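Local coordinates for N-acylhomoserine lactone dependent regulatory protein (Burkholderia cenocepacia, PDB 5L10), which probably binds DNA as a LuxR-family transcription factor dependent on N-acylhomoserine lactones, this chain being its autoinducer-binding domain, at residues R18-T21 against A22-F26; M56-V59 against G60-R64. One frame throughout, in Å; residues are numbered along the deposited sequence.

Interaction 1 of 2, residues R18-T21 against A22-F26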
# COMPACT_ATOMS: atom_id res chain seq x y z
N ARG A 18 13.91 2.55 -11.65
CA ARG A 18 14.71 2.01 -12.74
C ARG A 18 14.69 0.49 -12.73
O ARG A 18 15.68 -0.17 -13.08
CB ARG A 18 16.15 2.53 -12.67
CG ARG A 18 16.26 4.04 -12.54
CD ARG A 18 17.71 4.47 -12.41
NE ARG A 18 18.39 3.81 -11.29
CZ ARG A 18 18.49 4.32 -10.07
NH1 ARG A 18 17.95 5.50 -9.79
NH2 ARG A 18 19.12 3.65 -9.12
N ALA A 19 13.57 -0.10 -12.31
CA ALA A 19 13.40 -1.55 -12.21
C ALA A 19 12.18 -1.93 -13.02
O ALA A 19 11.06 -1.97 -12.50
CB ALA A 19 13.26 -1.99 -10.76
N PRO A 20 12.34 -2.24 -14.31
CA PRO A 20 11.19 -2.59 -15.15
C PRO A 20 10.78 -4.05 -15.07
O PRO A 20 9.85 -4.45 -15.78
CB PRO A 20 11.68 -2.23 -16.56
CG PRO A 20 13.20 -2.28 -16.48
CD PRO A 20 13.62 -2.39 -15.03
N THR A 21 11.43 -4.85 -14.23
CA THR A 21 11.14 -6.27 -14.11
C THR A 21 11.07 -6.65 -12.63
O THR A 21 11.56 -5.92 -11.77
CB THR A 21 12.20 -7.13 -14.81
OG1 THR A 21 13.46 -6.93 -14.17
CG2 THR A 21 12.31 -6.75 -16.27
N ALA A 22 10.47 -7.80 -12.36
CA ALA A 22 10.43 -8.30 -10.99
C ALA A 22 11.81 -8.73 -10.51
O ALA A 22 12.09 -8.70 -9.31
CB ALA A 22 9.45 -9.47 -10.88
N GLU A 23 12.68 -9.12 -11.44
CA GLU A 23 14.05 -9.48 -11.10
C GLU A 23 14.85 -8.27 -10.64
O GLU A 23 15.71 -8.39 -9.76
CB GLU A 23 14.72 -10.14 -12.31
CG GLU A 23 14.06 -11.45 -12.78
CD GLU A 23 12.73 -11.25 -13.50
OE1 GLU A 23 11.88 -10.47 -13.04
OE2 GLU A 23 12.52 -11.90 -14.55
N ALA A 24 14.57 -7.10 -11.21
CA ALA A 24 15.25 -5.87 -10.80
C ALA A 24 14.55 -5.16 -9.65
O ALA A 24 15.17 -4.33 -8.98
CB ALA A 24 15.37 -4.91 -11.98
N ALA A 25 13.27 -5.47 -9.42
CA ALA A 25 12.50 -4.79 -8.38
C ALA A 25 12.66 -5.44 -7.01
O ALA A 25 12.45 -4.76 -6.00
CB ALA A 25 11.02 -4.76 -8.74
N PHE A 26 13.00 -6.72 -6.95
CA PHE A 26 13.08 -7.36 -5.63
C PHE A 26 14.31 -6.95 -4.84
O PHE A 26 14.17 -6.61 -3.65
CB PHE A 26 12.97 -8.88 -5.78
CG PHE A 26 13.13 -9.60 -4.48
CD1 PHE A 26 14.24 -10.38 -4.25
CD2 PHE A 26 12.18 -9.46 -3.48
CE1 PHE A 26 14.40 -11.04 -3.06
CE2 PHE A 26 12.34 -10.11 -2.27
CZ PHE A 26 13.45 -10.90 -2.06
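Thr21 reaches with its hydroxyl for the backbone of Ala24: OG1 accepts the N-H of Ala24 N at 3.2 Å, with an angle of 147° at the hydrogen. Chi1 of 63° sets OG1 between the backbone N and the carbonyl carbon of Thr21, turned over the first turn of the helix, while the CG2 methyl stays beside the backbone N. This is the N-cap of helix 22-35, where a short side chain ending in a hydroxyl suits the place: amides of a first turn lack the usual carbonyl partner four residues back, and OG1 supplies an acceptor. The carbonyl of Thr21 adds weak bonds from Ala24 N and from Ala25 N, the latter 2.9 Å from Thr21 O. Glu23 bends at chi2 (74°), which curls its OE1 back to 3.8 Å from Thr21 CB; a carboxylate at a helix start would probably interact favourably with the helix dipole. On the side of the incoming loop, Ala19 lays its methyl against the same turn, CB lying 3.8 Å from Ala24 CB and 4.1 Å from Ala25 CB, and methyls this small let loop and helix come close. Ala22 and Ala25 also pack on Leu164 of helix 143-169.

Interaction 2 of 2, residues M56-V59 against G60-R64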
# COMPACT_ATOMS: atom_id res chain seq x y z
N MSE A 56 0.56 -20.48 -5.72
CA MSE A 56 1.36 -19.50 -5.00
C MSE A 56 2.73 -19.34 -5.64
O MSE A 56 3.55 -20.25 -5.59
CB MSE A 56 1.51 -19.91 -3.54
CG MSE A 56 2.35 -18.97 -2.69
SE MSE A 56 1.37 -17.42 -2.07
CE MSE A 56 0.06 -18.30 -0.92
N GLN A 57 2.95 -18.18 -6.27
CA GLN A 57 4.26 -17.83 -6.79
C GLN A 57 5.06 -17.13 -5.70
O GLN A 57 4.58 -16.15 -5.11
CB GLN A 57 4.13 -16.94 -8.02
CG GLN A 57 5.45 -16.35 -8.48
CD GLN A 57 5.38 -15.74 -9.86
OE1 GLN A 57 6.28 -15.92 -10.67
NE2 GLN A 57 4.30 -15.02 -10.14
N ILE A 58 6.26 -17.62 -5.42
CA ILE A 58 7.05 -17.16 -4.29
C ILE A 58 8.42 -16.70 -4.78
O ILE A 58 9.14 -17.47 -5.43
CB ILE A 58 7.22 -18.25 -3.22
CG1 ILE A 58 5.85 -18.68 -2.68
CG2 ILE A 58 8.12 -17.76 -2.10
CD1 ILE A 58 5.90 -19.87 -1.74
N VAL A 59 8.77 -15.46 -4.47
CA VAL A 59 10.13 -14.96 -4.63
C VAL A 59 10.61 -14.46 -3.27
O VAL A 59 9.82 -13.97 -2.46
CB VAL A 59 10.23 -13.84 -5.70
CG1 VAL A 59 9.76 -14.36 -7.05
CG2 VAL A 59 9.41 -12.63 -5.29
N GLY A 60 11.91 -14.60 -3.03
CA GLY A 60 12.47 -14.13 -1.78
C GLY A 60 13.86 -14.67 -1.55
O GLY A 60 14.35 -15.53 -2.29
N ASN A 61 14.49 -14.15 -0.50
CA ASN A 61 15.79 -14.64 -0.04
C ASN A 61 15.66 -15.58 1.15
O ASN A 61 16.61 -15.73 1.92
CB ASN A 61 16.71 -13.46 0.31
CG ASN A 61 16.09 -12.49 1.30
OD1 ASN A 61 15.15 -12.83 2.02
ND2 ASN A 61 16.62 -11.27 1.33
N HIS A 62 14.49 -16.21 1.31
CA HIS A 62 14.25 -17.20 2.35
C HIS A 62 15.12 -18.44 2.12
O HIS A 62 15.67 -18.63 1.03
CB HIS A 62 12.78 -17.58 2.36
CG HIS A 62 12.28 -18.03 1.02
ND1 HIS A 62 11.94 -17.15 0.02
CD2 HIS A 62 12.08 -19.27 0.51
CE1 HIS A 62 11.54 -17.82 -1.05
NE2 HIS A 62 11.62 -19.11 -0.77
N PRO A 63 15.26 -19.30 3.13
CA PRO A 63 15.97 -20.57 2.92
C PRO A 63 15.26 -21.42 1.88
O PRO A 63 14.04 -21.56 1.89
CB PRO A 63 15.93 -21.23 4.30
CG PRO A 63 15.75 -20.11 5.25
CD PRO A 63 14.88 -19.12 4.54
N ARG A 64 16.05 -21.98 0.97
CA ARG A 64 15.49 -22.81 -0.09
C ARG A 64 14.78 -24.03 0.48
O ARG A 64 13.73 -24.44 -0.01
CB ARG A 64 16.58 -23.22 -1.07
CG ARG A 64 16.08 -23.54 -2.46
CD ARG A 64 17.22 -23.52 -3.47
NE ARG A 64 18.20 -22.47 -3.17
CZ ARG A 64 18.07 -21.20 -3.53
NH1 ARG A 64 17.01 -20.80 -4.21
NH2 ARG A 64 19.02 -20.32 -3.21
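Ile58 sets its CG2 methyl against the imidazole of His62, 3.6 Å from CE1 and 4.0 Å from NE2, approaching the ring obliquely. The two side chains cross at about a right angle, and the methyl lies nearest CE1, with NE2 next. With chi1 at -60°, the CG1 branch of Ile58 stands beside its backbone N, and CG2 is left anti to that N on the carbonyl side, facing the residues that follow. His62 answers with chi1 of 54°, which holds its ring between its own N and carbonyl carbon and folds it back toward the strand; its edge at CE1 comes to 4.1 Å from Val59 C. The chain gets there through Gly60, nearly fully extended with phi 166°, a conformation largely confined to glycine. The contact thus marks the exit of strand 56-60, an outermost strand of the antiparallel sheet within this chain, toward helix 64-72, for which Pro63 is the N-cap residue. Ile58 also touches Val42 and Tyr70, whereas Val59 serves the other face and packs on Leu168. A glycerol, probably from the crystallisation liquor, lies about 4 Å from the Ile58 side chain, and may mark part of the ligand pocket that LuxR-type domains form between sheet and helices. The ring of His62 meets that of Trp66 at a steep angle, and its NE2 is hydrogen-bonded to Glu67 OE1. The Ile58 methyl offers nonpolar packing, while the bond to Glu67 and the Trp66 ring help to hold the turn of the imidazole; a neighbouring carboxylate would probably favour a protonated imidazole, while burial works against it.

From the N terminus, helix 3-16 runs out into a loop, and interaction 1 closes the small turn by which that loop enters helix 22-35. The chain then passes through this helix and strand 40-46 before interaction 2 closes a second turn, where strand 56-60 gives way to helix 64-72. The two are in series, neither nested nor crossed, one at a helix start and the other at a strand end. Their centres lie 16 Å apart, yet they touch: Phe26, on the helix opened by interaction 1, packs its CZ on Gly60 in interaction 2. Helix 22-35 is thereby joined to the sheet edge, and helix 143-169 touches both ranges.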